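Local coordinates for uncharacterized protein (PDB 5HBA), which is the globular C1q domain of a zebrafish complement C1q A chain and probably takes part in target recognition in the complement pathway of innate immunity, at residues R10-Q15 with T23-L28; K67-P72 with K103-P108; E59-L64 with V115-K120. All coordinates share one frame; numbering follows the deposited sequence.

How the contacts relate
All three contacts lie in one C1q domain, a jelly-roll sandwich of two antiparallel sheets without helix. Contact 1 (10-15 with 23-28) is local in sequence and closes before the others open, joining the end of strand 5-10 to the approach to strand 26-30. Contact 3 pairs 59-64 with 115-120, and contact 2 falls within the span of chain it encloses; both use strand 62-68, which neighbours strand 103-109. The centres of the three contacts stand about 17 to 20 Å apart, with contacts 1 and 2 on opposite sides of the chain's centre. Phe24 CZ meets Ile106 CD1 at 4.0 Å, joining contact 1 to the sheet of strand 103-109, and Gln15 packs on Pro119 in the loop before strand 120-133.

Contact 1: residues R10-Q15 with T23-L28; sequences RNETSQ and TFNDKL. With SO4 (sulfate ion), chain D.
Arg10 and Phe24 bring their CA atoms to 4.3 Å where the chain leaves strand 5-10 and enters strand 26-30, neighbouring antiparallel strands of the C1q jelly roll; a classic beta bulge sets Asn25 and Asp26 together opposite Leu9. The side-chain amide of Asn25 grips the backbone of Asn11 twice. Its OD1 accepts the Asn11 N-H at 2.9 Å, almost straight (175°) and on a lone pair, while ND2 donates to Asn11 O from above that carbonyl plane. These two bonds fix the rotation of the amide. Arg10 is extended as far as NE, with CG anti to the backbone N (chi1 -180°), and passes the carbonyl of Thr23. At the edge of its guanidinium, NH1 donates to Thr23 O at 2.8 Å and NH2 to Ser14 O at 2.9 Å, both oxygens near the plane. Glu12 CD lies 3.7 Å above one face, and the long salt bridge from NH1 to Glu12 OE2 rests on charge alone. Such a neighbour would probably stabilise the arginine's positive charge. Phe24 points its first side-chain bond away from Arg10, and its ring packs on Val8 and Phe126, but the ring edge at CD2 still comes within 3.6 Å of Arg10 N. A sulfate, probably from the crystallisation liquor, accepts from Thr13 N through O3. One water donates to Glu12 OE2 at 2.6 Å and also bonds Thr23 OG1.

Contact 2: residues K67-P72 with K103-P108; sequences KSTSAP and KVWIEP
Strands 62-68 and 103-109 run antiparallel in one sheet of the C1q jelly roll, and this contact is the end of their pairing. The backbone bonds define the register: Lys67 and Trp105 form a hydrogen-bonded pair, with Lys67 N to Trp105 O at 2.9 Å (175°) and Trp105 N to Lys67 O at 3.0 Å. Ser68 and Val104 follow as a non-hydrogen-bonded pair, their CA atoms 4.4 Å apart, and Thr69 N then reaches Lys103 O. Apolar contacts centre on Trp105, whose CG sits in the crowded position between backbone N and carbonyl carbon (chi1 71°). Lys67 CB lies over one face of the indole, 3.8 Å from the centroid of the six-membered ring, a CH-pi contact. Thr69 CG2 meets the ring edge at CZ3, 3.8 Å away, and Tyr41 adds an edge-to-face contact between rings. An alanine in place of Trp105 would probably loosen the packing of Lys67 and Thr69, because the face and edge they touch would be gone. Among the side-chain polar links, Lys67 bends at its last two torsions and sends NZ to Ser75 OG, whereas Lys103 NZ bonds Thr43 OG1. Ser68 OG and Ser70 OG share a 2.7 Å hydrogen bond. Beyond the strand end, Thr69 OG1 accepts from Lys103 N at 2.8 Å, a side-chain oxygen continuing the backbone pairing.

Contact 3: residues E59-L64 with V115-K120; sequences EGRLCL and VGQMPK
The Arg61 guanidinium meets the Gln117 amide at its edge: OE1 lies in the guanidinium plane, and the two flat groups are turned 63° apart. NH2 points straight at OE1, but at 3.4 Å the hydrogen bond is weak. The same NH2 also forms a salt bridge with Asp112, while Gln117 NE2 is held by Gly114 O and Asp112 O. Those two bonds from NE2 orient the amide from within its own loop, so that OE1 faces the arginine. Bends at chi2 and chi3 bring the Arg61 head toward the 115-120 loop. Lys120 carries the rest of this surface contact of the C1q jelly roll, joining the loop before strand 120-133 to the turn between strands 48-59 and 62-68. Its NZ donates to Glu59 O at 2.8 Å and to Arg61 O at 2.6 Å. Both bonds lie in the planes of their carbonyls, and the second uses a lone pair. Gly60, with its positive phi of 80°, lies between the two acceptors. Arg61 NH1 and Lys120 NZ stand 4.4 Å apart with like charges. Their repulsion is likely to be offset by Asp112 on the arginine and by the two carbonyl dipoles on the ammonium, so that one lysine can tie both sides of the Gly60 turn.

Contact 1: residues R10-Q15 with T23-L28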
# COMPACT_ATOMS: atom_id res chain seq x y z
N ARG A 10 15.41 -0.59 4.12
CA ARG A 10 16.67 -0.08 3.60
C ARG A 10 16.80 1.36 4.06
O ARG A 10 15.98 2.19 3.68
CB ARG A 10 16.72 -0.12 2.07
CG ARG A 10 18.05 0.42 1.52
CD ARG A 10 18.05 0.58 0.01
NE ARG A 10 19.31 1.19 -0.42
CZ ARG A 10 20.38 0.49 -0.82
NH1 ARG A 10 20.32 -0.84 -0.88
NH2 ARG A 10 21.49 1.13 -1.18
N ASN A 11 17.81 1.62 4.89
CA ASN A 11 18.11 2.97 5.36
C ASN A 11 19.62 3.12 5.52
O ASN A 11 20.17 2.78 6.57
CB ASN A 11 17.42 3.27 6.70
CG ASN A 11 17.53 4.75 7.10
OD1 ASN A 11 17.67 5.63 6.26
ND2 ASN A 11 17.46 5.01 8.40
N GLU A 12 20.28 3.59 4.47
CA GLU A 12 21.74 3.60 4.42
C GLU A 12 22.27 4.67 3.47
O GLU A 12 21.52 5.25 2.67
CB GLU A 12 22.27 2.21 4.00
CG GLU A 12 21.57 1.62 2.79
CD GLU A 12 22.03 0.20 2.46
OE1 GLU A 12 23.15 0.05 1.94
OE2 GLU A 12 21.26 -0.76 2.69
N THR A 13 23.57 4.95 3.59
CA THR A 13 24.23 5.98 2.79
C THR A 13 24.51 5.47 1.38
O THR A 13 24.56 6.26 0.43
CB THR A 13 25.54 6.46 3.48
OG1 THR A 13 25.25 6.91 4.81
CG2 THR A 13 26.20 7.62 2.70
N SER A 14 24.68 4.16 1.22
CA SER A 14 25.03 3.60 -0.08
C SER A 14 23.94 3.84 -1.12
O SER A 14 22.75 3.75 -0.82
CB SER A 14 25.27 2.10 0.02
OG SER A 14 26.34 1.81 0.91
N GLN A 15 24.35 4.15 -2.35
CA GLN A 15 23.40 4.35 -3.43
C GLN A 15 22.86 2.99 -3.82
O GLN A 15 23.56 1.99 -3.68
CB GLN A 15 24.09 5.01 -4.62
CG GLN A 15 24.62 6.42 -4.32
CD GLN A 15 25.68 6.87 -5.31
OE1 GLN A 15 26.32 6.05 -5.97
NE2 GLN A 15 25.87 8.18 -5.42
N THR A 23 18.77 -3.92 -2.12
CA THR A 23 19.19 -4.68 -0.93
C THR A 23 18.83 -3.89 0.34
O THR A 23 18.59 -2.68 0.28
CB THR A 23 20.69 -5.07 -0.98
OG1 THR A 23 21.49 -3.89 -1.01
CG2 THR A 23 20.99 -5.91 -2.24
N PHE A 24 18.75 -4.59 1.47
CA PHE A 24 18.21 -3.99 2.70
C PHE A 24 19.18 -4.20 3.87
O PHE A 24 19.90 -5.19 3.88
CB PHE A 24 16.84 -4.60 3.02
CG PHE A 24 15.82 -4.45 1.90
CD1 PHE A 24 15.77 -5.37 0.86
CD2 PHE A 24 14.92 -3.39 1.90
CE1 PHE A 24 14.83 -5.23 -0.17
CE2 PHE A 24 13.99 -3.24 0.87
CZ PHE A 24 13.94 -4.16 -0.17
N ASN A 25 19.20 -3.29 4.84
CA ASN A 25 20.12 -3.44 5.98
C ASN A 25 19.43 -3.65 7.33
O ASN A 25 20.08 -3.65 8.37
CB ASN A 25 21.12 -2.27 6.06
CG ASN A 25 20.44 -0.94 6.28
OD1 ASN A 25 19.35 -0.68 5.77
ND2 ASN A 25 21.10 -0.07 7.04
N ASP A 26 18.11 -3.85 7.32
CA ASP A 26 17.38 -4.13 8.55
C ASP A 26 16.20 -5.05 8.28
O ASP A 26 15.36 -4.77 7.43
CB ASP A 26 16.89 -2.82 9.20
CG ASP A 26 16.48 -3.01 10.65
OD1 ASP A 26 16.27 -4.17 11.08
OD2 ASP A 26 16.37 -1.99 11.37
N LYS A 27 16.14 -6.16 9.00
CA LYS A 27 15.02 -7.10 8.86
C LYS A 27 14.08 -6.94 10.05
O LYS A 27 14.43 -7.24 11.20
CB LYS A 27 15.54 -8.54 8.74
CG LYS A 27 14.48 -9.59 8.43
CD LYS A 27 15.06 -11.01 8.46
CE LYS A 27 15.89 -11.31 7.23
NZ LYS A 27 15.78 -12.75 6.81
N LEU A 28 12.88 -6.42 9.78
CA LEU A 28 11.89 -6.16 10.83
C LEU A 28 11.13 -7.44 11.20
O LEU A 28 10.88 -7.70 12.38
CB LEU A 28 10.91 -5.08 10.37
CG LEU A 28 11.27 -3.63 10.68
CD1 LEU A 28 12.76 -3.33 10.48
CD2 LEU A 28 10.44 -2.69 9.84
S SO4 D . 26.11 2.86 5.20
O1 SO4 D . 26.21 1.55 5.83
O2 SO4 D . 25.98 2.68 3.75
O3 SO4 D . 24.92 3.56 5.69
O4 SO4 D . 27.29 3.68 5.48
O HOH W 1 21.91 -3.10 1.81

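Contact 2: residues K67-P72 with K103-P108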
# COMPACT_ATOMS: atom_id res chain seq x y z
N LYS A 67 9.28 -7.12 -9.52
CA LYS A 67 9.61 -8.16 -10.49
C LYS A 67 9.55 -9.56 -9.87
O LYS A 67 9.65 -9.71 -8.65
CB LYS A 67 11.01 -7.92 -11.08
CG LYS A 67 11.12 -6.70 -12.01
CD LYS A 67 12.49 -6.62 -12.71
CE LYS A 67 12.53 -7.43 -14.02
NZ LYS A 67 11.71 -6.79 -15.10
N SER A 68 9.38 -10.59 -10.71
CA SER A 68 9.44 -11.98 -10.25
C SER A 68 10.08 -12.89 -11.31
O SER A 68 10.09 -12.56 -12.50
CB SER A 68 8.04 -12.53 -9.97
OG SER A 68 7.35 -12.78 -11.18
N THR A 69 10.59 -14.05 -10.88
CA THR A 69 11.03 -15.07 -11.83
C THR A 69 9.97 -16.14 -12.02
O THR A 69 10.26 -17.22 -12.53
CB THR A 69 12.33 -15.77 -11.39
OG1 THR A 69 12.18 -16.28 -10.06
CG2 THR A 69 13.51 -14.82 -11.45
N SER A 70 8.74 -15.85 -11.60
CA SER A 70 7.65 -16.80 -11.82
C SER A 70 7.30 -16.84 -13.31
O SER A 70 7.79 -16.00 -14.08
CB SER A 70 6.44 -16.45 -10.95
OG SER A 70 6.02 -15.10 -11.11
N ALA A 71 6.51 -17.82 -13.73
CA ALA A 71 6.07 -17.88 -15.13
C ALA A 71 4.55 -17.86 -15.22
O ALA A 71 3.87 -18.66 -14.57
CB ALA A 71 6.64 -19.09 -15.84
N PRO A 72 3.99 -16.92 -16.00
CA PRO A 72 4.70 -15.86 -16.74
C PRO A 72 5.26 -14.81 -15.78
O PRO A 72 4.74 -14.68 -14.67
CB PRO A 72 3.61 -15.26 -17.63
CG PRO A 72 2.33 -15.56 -16.91
CD PRO A 72 2.54 -16.86 -16.20
N LYS A 103 11.36 -16.15 -7.35
CA LYS A 103 11.93 -15.03 -6.60
C LYS A 103 11.12 -13.77 -6.85
O LYS A 103 10.56 -13.61 -7.94
CB LYS A 103 13.40 -14.83 -6.98
CG LYS A 103 14.29 -16.00 -6.57
CD LYS A 103 15.74 -15.80 -6.97
CE LYS A 103 16.60 -16.99 -6.55
NZ LYS A 103 16.76 -17.12 -5.06
N VAL A 104 11.03 -12.89 -5.85
CA VAL A 104 10.34 -11.61 -6.01
C VAL A 104 11.21 -10.51 -5.42
O VAL A 104 11.84 -10.69 -4.37
CB VAL A 104 8.94 -11.61 -5.33
CG1 VAL A 104 8.23 -10.27 -5.55
CG2 VAL A 104 8.08 -12.74 -5.90
N TRP A 105 11.27 -9.37 -6.11
CA TRP A 105 12.10 -8.28 -5.63
C TRP A 105 11.64 -6.94 -6.18
O TRP A 105 10.74 -6.88 -7.02
CB TRP A 105 13.58 -8.55 -5.98
CG TRP A 105 13.93 -8.43 -7.46
CD1 TRP A 105 14.53 -7.36 -8.06
CD2 TRP A 105 13.77 -9.43 -8.49
NE1 TRP A 105 14.73 -7.62 -9.40
CE2 TRP A 105 14.27 -8.89 -9.69
CE3 TRP A 105 13.25 -10.73 -8.51
CZ2 TRP A 105 14.27 -9.58 -10.90
CZ3 TRP A 105 13.24 -11.43 -9.72
CH2 TRP A 105 13.75 -10.85 -10.90
N ILE A 106 12.31 -5.90 -5.76
CA ILE A 106 12.22 -4.60 -6.33
C ILE A 106 13.55 -4.12 -6.80
O ILE A 106 14.56 -4.45 -6.31
CB ILE A 106 11.58 -3.58 -5.40
CG1 ILE A 106 12.39 -3.39 -4.11
CG2 ILE A 106 10.17 -4.00 -5.09
CD1 ILE A 106 11.85 -2.39 -3.13
N GLU A 107 13.47 -3.26 -7.74
CA GLU A 107 14.49 -2.80 -8.67
C GLU A 107 14.20 -1.36 -9.11
O GLU A 107 13.08 -1.03 -9.52
CB GLU A 107 14.61 -3.79 -9.84
CG GLU A 107 15.66 -3.52 -10.86
CD GLU A 107 15.70 -4.60 -11.93
OE1 GLU A 107 14.87 -5.54 -11.88
OE2 GLU A 107 16.56 -4.52 -12.84
N PRO A 108 15.15 -0.48 -8.86
CA PRO A 108 15.01 0.88 -9.37
C PRO A 108 15.42 0.95 -10.83
O PRO A 108 16.23 0.12 -11.29
CB PRO A 108 16.01 1.69 -8.52
CG PRO A 108 16.54 0.73 -7.46
CD PRO A 108 16.36 -0.65 -8.03

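Contact 3: residues E59-L64 with V115-K120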
# COMPACT_ATOMS: atom_id res chain seq x y z
N GLU A 59 15.60 11.22 -3.57
CA GLU A 59 15.55 12.62 -3.99
C GLU A 59 15.31 12.68 -5.50
O GLU A 59 16.00 12.00 -6.27
CB GLU A 59 16.85 13.34 -3.61
CG GLU A 59 16.91 14.82 -3.99
CD GLU A 59 16.29 15.73 -2.94
OE1 GLU A 59 15.54 15.22 -2.07
OE2 GLU A 59 16.54 16.96 -2.99
N GLY A 60 14.33 13.47 -5.93
CA GLY A 60 14.04 13.59 -7.35
C GLY A 60 13.22 12.42 -7.87
O GLY A 60 12.59 11.69 -7.10
N ARG A 61 13.24 12.23 -9.19
CA ARG A 61 12.46 11.17 -9.85
C ARG A 61 12.78 9.78 -9.28
O ARG A 61 13.95 9.41 -9.14
CB ARG A 61 12.72 11.19 -11.36
CG ARG A 61 11.88 10.18 -12.14
CD ARG A 61 12.71 9.43 -13.18
NE ARG A 61 13.79 8.69 -12.55
CZ ARG A 61 15.07 8.78 -12.91
NH1 ARG A 61 15.99 8.08 -12.25
NH2 ARG A 61 15.44 9.56 -13.92
N LEU A 62 11.74 9.03 -8.94
CA LEU A 62 11.90 7.67 -8.44
C LEU A 62 11.00 6.70 -9.20
O LEU A 62 9.77 6.84 -9.21
CB LEU A 62 11.60 7.57 -6.93
CG LEU A 62 11.66 6.15 -6.35
CD1 LEU A 62 13.01 5.46 -6.63
CD2 LEU A 62 11.39 6.16 -4.85
N CYS A 63 11.64 5.74 -9.86
CA CYS A 63 10.94 4.67 -10.56
C CYS A 63 11.39 3.32 -9.99
O CYS A 63 12.60 3.06 -9.86
CB CYS A 63 11.25 4.73 -12.05
SG CYS A 63 10.26 5.92 -12.97
N LEU A 64 10.42 2.48 -9.64
CA LEU A 64 10.71 1.14 -9.15
C LEU A 64 9.85 0.11 -9.86
O LEU A 64 8.67 0.36 -10.18
CB LEU A 64 10.49 1.06 -7.64
CG LEU A 64 11.57 1.71 -6.76
CD1 LEU A 64 10.97 2.12 -5.45
CD2 LEU A 64 12.73 0.73 -6.49
N VAL A 115 21.95 8.69 -20.89
CA VAL A 115 23.01 7.84 -20.36
C VAL A 115 23.76 8.54 -19.24
O VAL A 115 23.70 9.77 -19.10
CB VAL A 115 24.03 7.51 -21.47
CG1 VAL A 115 23.34 6.77 -22.61
CG2 VAL A 115 24.68 8.79 -22.00
N GLY A 116 24.48 7.76 -18.44
CA GLY A 116 25.40 8.33 -17.48
C GLY A 116 24.80 8.85 -16.19
O GLY A 116 25.44 9.63 -15.49
N GLN A 117 23.58 8.42 -15.85
CA GLN A 117 22.98 8.84 -14.59
C GLN A 117 23.56 8.03 -13.41
O GLN A 117 23.68 6.80 -13.49
CB GLN A 117 21.46 8.70 -14.63
CG GLN A 117 20.83 9.36 -15.85
CD GLN A 117 19.31 9.30 -15.82
OE1 GLN A 117 18.69 9.67 -14.83
NE2 GLN A 117 18.71 8.82 -16.91
N MET A 118 23.93 8.71 -12.34
CA MET A 118 24.45 8.05 -11.15
C MET A 118 23.31 7.50 -10.31
O MET A 118 22.28 8.15 -10.16
CB MET A 118 25.29 9.03 -10.32
CG MET A 118 26.62 9.44 -10.97
SD MET A 118 27.69 10.43 -9.88
CE MET A 118 27.72 9.42 -8.42
N PRO A 119 23.48 6.30 -9.72
CA PRO A 119 22.43 5.79 -8.83
C PRO A 119 22.29 6.70 -7.61
O PRO A 119 23.20 7.49 -7.33
CB PRO A 119 22.96 4.42 -8.41
CG PRO A 119 24.45 4.48 -8.66
CD PRO A 119 24.62 5.38 -9.84
N LYS A 120 21.16 6.63 -6.89
CA LYS A 120 20.98 7.50 -5.73
C LYS A 120 20.65 6.70 -4.49
O LYS A 120 20.26 5.53 -4.57
CB LYS A 120 19.86 8.52 -5.93
CG LYS A 120 19.70 9.09 -7.32
CD LYS A 120 18.44 9.98 -7.34
CE LYS A 120 17.67 9.86 -8.65
NZ LYS A 120 16.29 10.46 -8.55